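Alpha-1,3-glucanase (Streptomyces thermodiastaticus, PDB 7C7D) probably hydrolyses internal alpha-1,3-glucosidic linkages of alpha-1,3-glucan, as a thermostable glycoside hydrolase of family GH87. Local coordinates at residues A234-V239 / G255-T260; H285-D290 / G316-G321; G448-D453 / I483-D488. All blocks are in the same frame, centred on the assembly; numbering follows the deposited sequence.

Contact 1 (A234-V239 / G255-T260)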
loop_
_atom_site.group_PDB
_atom_site.type_symbol
_atom_site.label_atom_id
_atom_site.label_comp_id
_atom_site.label_asym_id
_atom_site.label_seq_id
_atom_site.Cartn_x
_atom_site.Cartn_y
_atom_site.Cartn_z
ATOM N N ALA A 234 5.979 19.705 27.756
ATOM C CA ALA A 234 5.957 21.157 27.890
ATOM C C ALA A 234 4.983 21.836 26.936
ATOM O O ALA A 234 4.721 23.034 27.093
ATOM C CB ALA A 234 7.360 21.726 27.668
ATOM N N ALA A 235 4.443 21.110 25.960
ATOM C CA ALA A 235 3.574 21.688 24.941
ATOM C C ALA A 235 2.183 21.067 24.951
ATOM O O ALA A 235 1.525 20.993 23.911
ATOM C CB ALA A 235 4.209 21.586 23.555
ATOM N N GLN A 236 1.716 20.630 26.118
ATOM C CA GLN A 236 0.383 20.050 26.222
ATOM C C GLN A 236 -0.670 21.084 25.843
ATOM O O GLN A 236 -0.651 22.218 26.332
ATOM C CB GLN A 236 0.149 19.547 27.643
ATOM C CG GLN A 236 0.874 18.246 27.951
ATOM C CD GLN A 236 0.393 17.100 27.082
ATOM O OE1 GLN A 236 -0.663 16.520 27.336
ATOM N NE2 GLN A 236 1.159 16.774 26.043
ATOM N N GLY A 237 -1.588 20.687 24.964
ATOM C CA GLY A 237 -2.534 21.609 24.376
ATOM C C GLY A 237 -1.961 22.479 23.285
ATOM O O GLY A 237 -2.673 23.351 22.768
ATOM N N GLY A 238 -0.700 22.269 22.911
ATOM C CA GLY A 238 -0.043 23.120 21.942
ATOM C C GLY A 238 0.774 22.360 20.920
ATOM O O GLY A 238 0.442 21.229 20.558
ATOM N N VAL A 239 1.855 22.973 20.449
ATOM C CA VAL A 239 2.587 22.494 19.285
ATOM C C VAL A 239 4.038 22.281 19.671
ATOM O O VAL A 239 4.676 23.177 20.236
ATOM C CB VAL A 239 2.483 23.485 18.112
ATOM C CG1 VAL A 239 3.333 23.012 16.937
ATOM C CG2 VAL A 239 1.030 23.676 17.705
ATOM N N GLY A 255 2.557 8.148 26.177
ATOM C CA GLY A 255 1.950 9.355 26.701
ATOM C C GLY A 255 1.827 10.465 25.681
ATOM O O GLY A 255 1.753 11.639 26.051
ATOM N N VAL A 256 1.817 10.127 24.395
ATOM C CA VAL A 256 1.591 11.120 23.353
ATOM C C VAL A 256 0.092 11.406 23.313
ATOM O O VAL A 256 -0.699 10.574 22.866
ATOM C CB VAL A 256 2.121 10.652 21.993
ATOM C CG1 VAL A 256 1.988 11.766 20.975
ATOM C CG2 VAL A 256 3.583 10.215 22.106
ATOM N N GLN A 257 -0.296 12.569 23.835
ATOM C CA GLN A 257 -1.675 13.029 23.840
ATOM C C GLN A 257 -1.657 14.546 23.905
ATOM O O GLN A 257 -0.678 15.148 24.350
ATOM C CB GLN A 257 -2.478 12.453 25.016
ATOM C CG GLN A 257 -1.890 12.728 26.402
ATOM C CD GLN A 257 -2.582 11.931 27.510
ATOM O OE1 GLN A 257 -3.008 10.789 27.301
ATOM N NE2 GLN A 257 -2.694 12.530 28.691
ATOM N N ASN A 258 -2.749 15.157 23.444
ATOM C CA ASN A 258 -2.965 16.598 23.584
ATOM C C ASN A 258 -1.780 17.402 23.063
ATOM O O ASN A 258 -1.260 18.294 23.735
ATOM C CB ASN A 258 -3.286 16.979 25.031
ATOM C CG ASN A 258 -4.527 16.295 25.550
ATOM O OD1 ASN A 258 -4.521 15.705 26.630
ATOM N ND2 ASN A 258 -5.603 16.372 24.785
ATOM N N VAL A 259 -1.337 17.076 21.851
ATOM C CA VAL A 259 -0.141 17.702 21.312
ATOM C C VAL A 259 -0.152 17.577 19.799
ATOM O O VAL A 259 -0.644 16.591 19.241
ATOM C CB VAL A 259 1.139 17.089 21.940
ATOM C CG1 VAL A 259 1.396 15.685 21.389
ATOM C CG2 VAL A 259 2.339 18.004 21.722
ATOM N N THR A 260 0.388 18.591 19.140
ATOM C CA THR A 260 0.717 18.541 17.729
ATOM C C THR A 260 2.230 18.437 17.622
ATOM O O THR A 260 2.957 19.225 18.238
ATOM C CB THR A 260 0.229 19.812 17.031
ATOM O OG1 THR A 260 -1.203 19.843 17.043
ATOM C CG2 THR A 260 0.730 19.876 15.596
HETATM O O HOH W 1 -2.725 15.737 28.945
HETATM O O HOH W 2 -0.159 14.673 28.852
HETATM O O HOH W 3 -2.151 20.609 19.580
#
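The carboxamide planes of Q236 and N258 stand 65° apart where two successive rungs of the parallel beta-helix begin to pair, next to the end of helix 225-234. From the Q236 amide, NE2 donates to Q257 O at 3.0 Å, the acceptor 16° out of the amide plane; NE2 also bonds I232 O in the helix. At the other end OE1 meets CB of N258 at 3.5 Å, and a water donates to both Q236 OE1 and N258 OD1 while accepting from Q257 NE2. The bend at chi2 (-63°) places CD of Q236 so that its amide reaches the 255-260 segment, and Q257 OE1 turns to the backbone N of A283.

A type II turn from A235 to G238, closed by G238 N on A235 O, presents the next donor: G237 N reaches N258 O at 2.7 Å. True strand pairing follows, with T260 N bonded to G238 O at 3.0 Å and V239 set beside T260 in parallel register. A second water donates to G238 O and is hydrogen-bonded to T260 OG1. The V239 and T260 side chains run side by side, CG2 of V239 lying 4.0 Å from CB of T260.

Contact 2 (H285-D290 / G316-G321)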
loop_
_atom_site.group_PDB
_atom_site.type_symbol
_atom_site.label_atom_id
_atom_site.label_comp_id
_atom_site.label_asym_id
_atom_site.label_seq_id
_atom_site.Cartn_x
_atom_site.Cartn_y
_atom_site.Cartn_z
ATOM N N HIS A 285 -6.325 13.748 20.654
ATOM C CA HIS A 285 -5.978 15.092 20.204
ATOM C C HIS A 285 -4.491 15.191 19.897
ATOM O O HIS A 285 -3.812 16.155 20.260
ATOM C CB HIS A 285 -6.483 16.164 21.168
ATOM C CG HIS A 285 -7.934 16.013 21.480
ATOM N ND1 HIS A 285 -8.924 16.466 20.636
ATOM C CD2 HIS A 285 -8.568 15.395 22.505
ATOM C CE1 HIS A 285 -10.106 16.170 21.146
ATOM N NE2 HIS A 285 -9.918 15.518 22.279
ATOM N N VAL A 286 -3.997 14.158 19.223
ATOM C CA VAL A 286 -2.633 14.082 18.729
ATOM C C VAL A 286 -2.669 14.426 17.252
ATOM O O VAL A 286 -3.462 13.855 16.497
ATOM C CB VAL A 286 -2.066 12.666 18.913
ATOM C CG1 VAL A 286 -0.682 12.580 18.286
ATOM C CG2 VAL A 286 -2.044 12.287 20.382
ATOM N N HIS A 287 -1.808 15.341 16.828
ATOM C CA HIS A 287 -1.694 15.679 15.415
ATOM C C HIS A 287 -0.239 15.555 14.996
ATOM O O HIS A 287 0.595 16.367 15.400
ATOM C CB HIS A 287 -2.264 17.069 15.157
ATOM C CG HIS A 287 -3.649 17.220 15.687
ATOM N ND1 HIS A 287 -4.747 16.675 15.057
ATOM C CD2 HIS A 287 -4.112 17.796 16.822
ATOM C CE1 HIS A 287 -5.829 16.930 15.770
ATOM N NE2 HIS A 287 -5.471 17.606 16.845
ATOM N N LEU A 288 0.067 14.526 14.206
ATOM C CA LEU A 288 1.407 14.325 13.669
ATOM C C LEU A 288 1.418 14.906 12.265
ATOM O O LEU A 288 0.599 14.514 11.427
ATOM C CB LEU A 288 1.763 12.836 13.652
ATOM C CG LEU A 288 1.578 12.070 14.965
ATOM C CD1 LEU A 288 1.982 10.602 14.808
ATOM C CD2 LEU A 288 2.377 12.727 16.080
ATOM N N LYS A 289 2.310 15.864 12.015
ATOM C CA LYS A 289 2.254 16.639 10.780
ATOM C C LYS A 289 3.640 16.935 10.235
ATOM O O LYS A 289 4.496 17.461 10.951
ATOM C CB LYS A 289 1.568 17.999 10.999
ATOM C CG LYS A 289 0.169 17.978 11.566
ATOM C CD LYS A 289 -0.372 19.400 11.653
ATOM C CE LYS A 289 -1.848 19.409 11.994
ATOM N NZ LYS A 289 -2.374 20.784 12.238
ATOM N N ASP A 290 3.819 16.680 8.939
ATOM C CA ASP A 290 4.878 17.308 8.147
ATOM C C ASP A 290 6.282 16.953 8.627
ATOM O O ASP A 290 7.163 17.808 8.680
ATOM C CB ASP A 290 4.697 18.827 8.053
ATOM C CG ASP A 290 3.294 19.227 7.630
ATOM O OD1 ASP A 290 2.639 18.451 6.907
ATOM O OD2 ASP A 290 2.854 20.332 8.016
ATOM N N GLY A 316 -9.951 11.903 18.170
ATOM C CA GLY A 316 -9.756 13.245 17.644
ATOM C C GLY A 316 -8.351 13.529 17.161
ATOM O O GLY A 316 -7.876 14.665 17.275
ATOM N N SER A 317 -7.675 12.531 16.606
ATOM C CA SER A 317 -6.281 12.659 16.229
ATOM C C SER A 317 -6.126 12.639 14.715
ATOM O O SER A 317 -7.066 12.351 13.966
ATOM C CB SER A 317 -5.467 11.541 16.881
ATOM O OG SER A 317 -5.409 11.783 18.275
ATOM N N SER A 318 -4.915 12.961 14.258
ATOM C CA SER A 318 -4.651 12.990 12.827
ATOM C C SER A 318 -3.176 12.751 12.542
ATOM O O SER A 318 -2.302 13.039 13.369
ATOM C CB SER A 318 -5.096 14.313 12.187
ATOM O OG SER A 318 -4.337 15.406 12.678
ATOM N N VAL A 319 -2.916 12.236 11.341
ATOM C CA VAL A 319 -1.570 11.991 10.835
ATOM C C VAL A 319 -1.561 12.478 9.394
ATOM O O VAL A 319 -2.311 11.952 8.565
ATOM C CB VAL A 319 -1.202 10.498 10.882
ATOM C CG1 VAL A 319 0.180 10.266 10.289
ATOM C CG2 VAL A 319 -1.297 9.954 12.300
ATOM N N SER A 320 -0.745 13.489 9.090
ATOM C CA SER A 320 -0.796 14.085 7.761
ATOM C C SER A 320 0.557 14.641 7.335
ATOM O O SER A 320 1.358 15.083 8.160
ATOM C CB SER A 320 -1.862 15.186 7.690
ATOM O OG SER A 320 -1.580 16.233 8.603
ATOM N N GLY A 321 0.782 14.645 6.022
ATOM C CA GLY A 321 2.000 15.201 5.464
ATOM C C GLY A 321 3.257 14.447 5.830
ATOM O O GLY A 321 4.349 15.017 5.764
HETATM O O HOH W 4 -9.042 16.943 17.789
HETATM O O HOH W 5 -2.041 15.756 11.359
HETATM O O HOH W 6 -0.119 18.105 7.259
#
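H287 ND1 and S318 OG share a hydrogen bond of 2.7 Å, in which either could be the donor; the hydroxyl lies at the ring edge, near its plane. With OG of S318 between its own N and carbonyl carbon (chi1 65°), the oxygen faces the imidazole, whose CE1 also comes within 3.4 Å of G316 O. An alanine in place of H287 would probably leave S318 OG without its ring partner, held by the water it shares with S320 OG and L288 O and freer to rotate.

These side chains are positioned by a parallel ladder whose two strand axes are 4.7 Å apart. S318 N on V286 O, L288 N on S318 O, S320 N on L288 O and D290 N on S320 O alternate along it. The ladder's first bond is made by a side chain instead: V286 N donates to S317 OG at 2.9 Å, and that hydroxyl is also bonded to L313 O. On the opposite face from H287, the buried L288 and V319 lie side by side, CD1 to CG2 at 4.2 Å.

Strand 286-289 sits between strands 259-263 and 318-320, its other edge bonded to V259 and L261, while 318-320 passes the pairing on to strand 341-348.

Contact 3 (G448-D453 / I483-D488)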
loop_
_atom_site.group_PDB
_atom_site.type_symbol
_atom_site.label_atom_id
_atom_site.label_comp_id
_atom_site.label_asym_id
_atom_site.label_seq_id
_atom_site.Cartn_x
_atom_site.Cartn_y
_atom_site.Cartn_z
ATOM N N GLY A 448 -23.544 -5.372 8.530
ATOM C CA GLY A 448 -24.077 -4.126 8.003
ATOM C C GLY A 448 -23.918 -4.074 6.505
ATOM O O GLY A 448 -24.287 -5.016 5.798
ATOM N N THR A 449 -23.356 -2.975 6.013
ATOM C CA THR A 449 -23.148 -2.761 4.588
ATOM C C THR A 449 -21.669 -2.526 4.338
ATOM O O THR A 449 -21.042 -1.698 5.006
ATOM C CB THR A 449 -23.943 -1.544 4.113
ATOM O OG1 THR A 449 -25.330 -1.752 4.397
ATOM C CG2 THR A 449 -23.776 -1.328 2.613
ATOM N N ILE A 450 -21.114 -3.250 3.378
ATOM C CA ILE A 450 -19.754 -3.023 2.916
ATOM C C ILE A 450 -19.866 -2.354 1.557
ATOM O O ILE A 450 -20.371 -2.957 0.602
ATOM C CB ILE A 450 -18.952 -4.327 2.816
ATOM C CG1 ILE A 450 -19.130 -5.194 4.076
ATOM C CG2 ILE A 450 -17.492 -4.016 2.547
ATOM C CD1 ILE A 450 -18.649 -4.547 5.372
ATOM N N THR A 451 -19.406 -1.112 1.474
ATOM C CA THR A 451 -19.529 -0.304 0.272
ATOM C C THR A 451 -18.176 -0.258 -0.425
ATOM O O THR A 451 -17.213 0.283 0.120
ATOM C CB THR A 451 -19.970 1.108 0.661
ATOM O OG1 THR A 451 -21.241 1.056 1.325
ATOM C CG2 THR A 451 -20.081 1.998 -0.557
ATOM N N VAL A 452 -18.108 -0.823 -1.620
ATOM C CA VAL A 452 -16.875 -0.891 -2.397
ATOM C C VAL A 452 -17.154 -0.149 -3.700
ATOM O O VAL A 452 -17.699 -0.719 -4.645
ATOM C CB VAL A 452 -16.449 -2.342 -2.642
ATOM C CG1 VAL A 452 -15.126 -2.402 -3.401
ATOM C CG2 VAL A 452 -16.373 -3.116 -1.319
ATOM N N ASP A 453 -16.804 1.138 -3.760
ATOM C CA ASP A 453 -17.286 2.024 -4.820
ATOM C C ASP A 453 -16.147 2.780 -5.491
ATOM O O ASP A 453 -15.310 3.377 -4.812
ATOM C CB ASP A 453 -18.270 3.050 -4.253
ATOM C CG ASP A 453 -18.718 4.053 -5.300
ATOM O OD1 ASP A 453 -19.378 3.643 -6.282
ATOM O OD2 ASP A 453 -18.382 5.243 -5.168
ATOM N N ILE A 483 -21.290 -14.690 4.239
ATOM C CA ILE A 483 -21.411 -13.238 4.135
ATOM C C ILE A 483 -22.784 -12.829 4.663
ATOM O O ILE A 483 -23.804 -13.039 3.998
ATOM C CB ILE A 483 -21.208 -12.755 2.696
ATOM C CG1 ILE A 483 -19.909 -13.321 2.095
ATOM C CG2 ILE A 483 -21.255 -11.237 2.636
ATOM C CD1 ILE A 483 -18.623 -12.879 2.770
ATOM N N GLU A 484 -22.816 -12.242 5.862
ATOM C CA GLU A 484 -24.065 -11.786 6.456
ATOM C C GLU A 484 -24.263 -10.284 6.329
ATOM O O GLU A 484 -25.336 -9.779 6.688
ATOM C CB GLU A 484 -24.157 -12.214 7.928
ATOM C CG GLU A 484 -23.881 -13.695 8.166
ATOM C CD GLU A 484 -24.945 -14.619 7.596
ATOM O OE1 GLU A 484 -25.966 -14.132 7.067
ATOM O OE2 GLU A 484 -24.753 -15.853 7.677
ATOM N N ALA A 485 -23.262 -9.571 5.831
ATOM C CA ALA A 485 -23.414 -8.184 5.439
ATOM C C ALA A 485 -23.962 -8.115 4.019
ATOM O O ALA A 485 -23.943 -9.092 3.269
ATOM C CB ALA A 485 -22.057 -7.481 5.483
ATOM N N ARG A 486 -24.469 -6.944 3.662
ATOM C CA ARG A 486 -24.682 -6.603 2.263
ATOM C C ARG A 486 -23.373 -6.060 1.704
ATOM O O ARG A 486 -22.721 -5.227 2.339
ATOM C CB ARG A 486 -25.771 -5.534 2.192
ATOM C CG ARG A 486 -26.062 -4.948 0.838
ATOM C CD ARG A 486 -26.979 -3.747 1.031
ATOM N NE ARG A 486 -27.373 -3.127 -0.226
ATOM C CZ ARG A 486 -28.606 -3.167 -0.715
ATOM N NH1 ARG A 486 -29.563 -3.798 -0.047
ATOM N NH2 ARG A 486 -28.885 -2.573 -1.868
ATOM N N VAL A 487 -22.964 -6.545 0.538
ATOM C CA VAL A 487 -21.727 -6.093 -0.092
ATOM C C VAL A 487 -22.102 -5.490 -1.436
ATOM O O VAL A 487 -22.598 -6.197 -2.327
ATOM C CB VAL A 487 -20.701 -7.223 -0.243
ATOM C CG1 VAL A 487 -19.426 -6.694 -0.871
ATOM C CG2 VAL A 487 -20.412 -7.872 1.110
ATOM N N ASP A 488 -21.893 -4.182 -1.573
ATOM C CA ASP A 488 -22.276 -3.426 -2.763
ATOM C C ASP A 488 -21.009 -2.983 -3.477
ATOM O O ASP A 488 -20.271 -2.135 -2.964
ATOM C CB ASP A 488 -23.109 -2.208 -2.372
ATOM C CG ASP A 488 -24.418 -2.583 -1.737
ATOM O OD1 ASP A 488 -25.077 -3.511 -2.236
ATOM O OD2 ASP A 488 -24.802 -1.933 -0.746
HETATM O O HOH W 7 -25.259 -7.781 8.820
HETATM O O HOH W 8 -23.464 0.594 -0.249
#
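Carboxylate oxygen OD2 of D488, against which T449 leans its CG2 methyl at 3.6 Å, is gripped by two hydrogen bonds. R486 NE reaches it at 2.9 Å as a salt bridge, on the syn lone pair and only 4° out of the guanidinium plane. The same NE makes a weak second bond to OD1. The other grip on OD2 is a water, which donates to it at 2.9 Å and is also hydrogen-bonded to T451 OG1, so the carboxylate is tied indirectly to the facing strand. R486 has CG anti to its backbone N (chi1 175°), and the chain then runs extended to NE; with one residue between them, R486 and D488 project from the same face of the strand, the face that also carries T449 and T451.

Four backbone bonds hold the strands in register, the last three nearly straight: R486 N to G448 O, I450 N to R486 O (2.8 Å), D488 N to I450 O and V452 N to D488 O. The I450-R486 bond has an N-H...O angle of 174°, and the strands run nearly parallel. At the corner where the chain turns, a water accepts from G448 N and donates to E484 O.

I450 and V487 lie on the other face, where CB of I450 meets CG2 of V487 at 4.2 Å. CB of A485, just before the strand, points at 448-453 and packs on CG1 of I450 at 4.0 Å; all three residues are buried. I434, from strand 432-435, touches both I450 and V452, and L474 also lies against V452.

Parallel strands laid rung on rung, with aliphatic side chains stacked inside and strand 415-423 pairing on the far edge of 449-453, are characteristic of a parallel beta-helix, as in the pectate lyase-like family.

Overall arrangement
All three contacts join neighbouring rungs of the same beta-helix, in series along the chain, and each is partly buried. Contacts 1 and 2 touch, their centres 11 Å apart, because strand 259-263 pairs with 286-289 through V259; contact 3 lies farther along the coil, its centre 30 Å from that of contact 2. Contact 1, beside helix 225-234, is mostly turn and loop, its bonds coming from a side-chain amide, a turn N-H and a single strand bond, with waters between the side chains. Contacts 2 and 3 have three-bridge parallel ladders and a buried aliphatic face, but differ on the outward polar one: a histidine-serine pair with bridging waters in contact 2, a salt bridge within 483-488, with a water leading from it to T451, in contact 3.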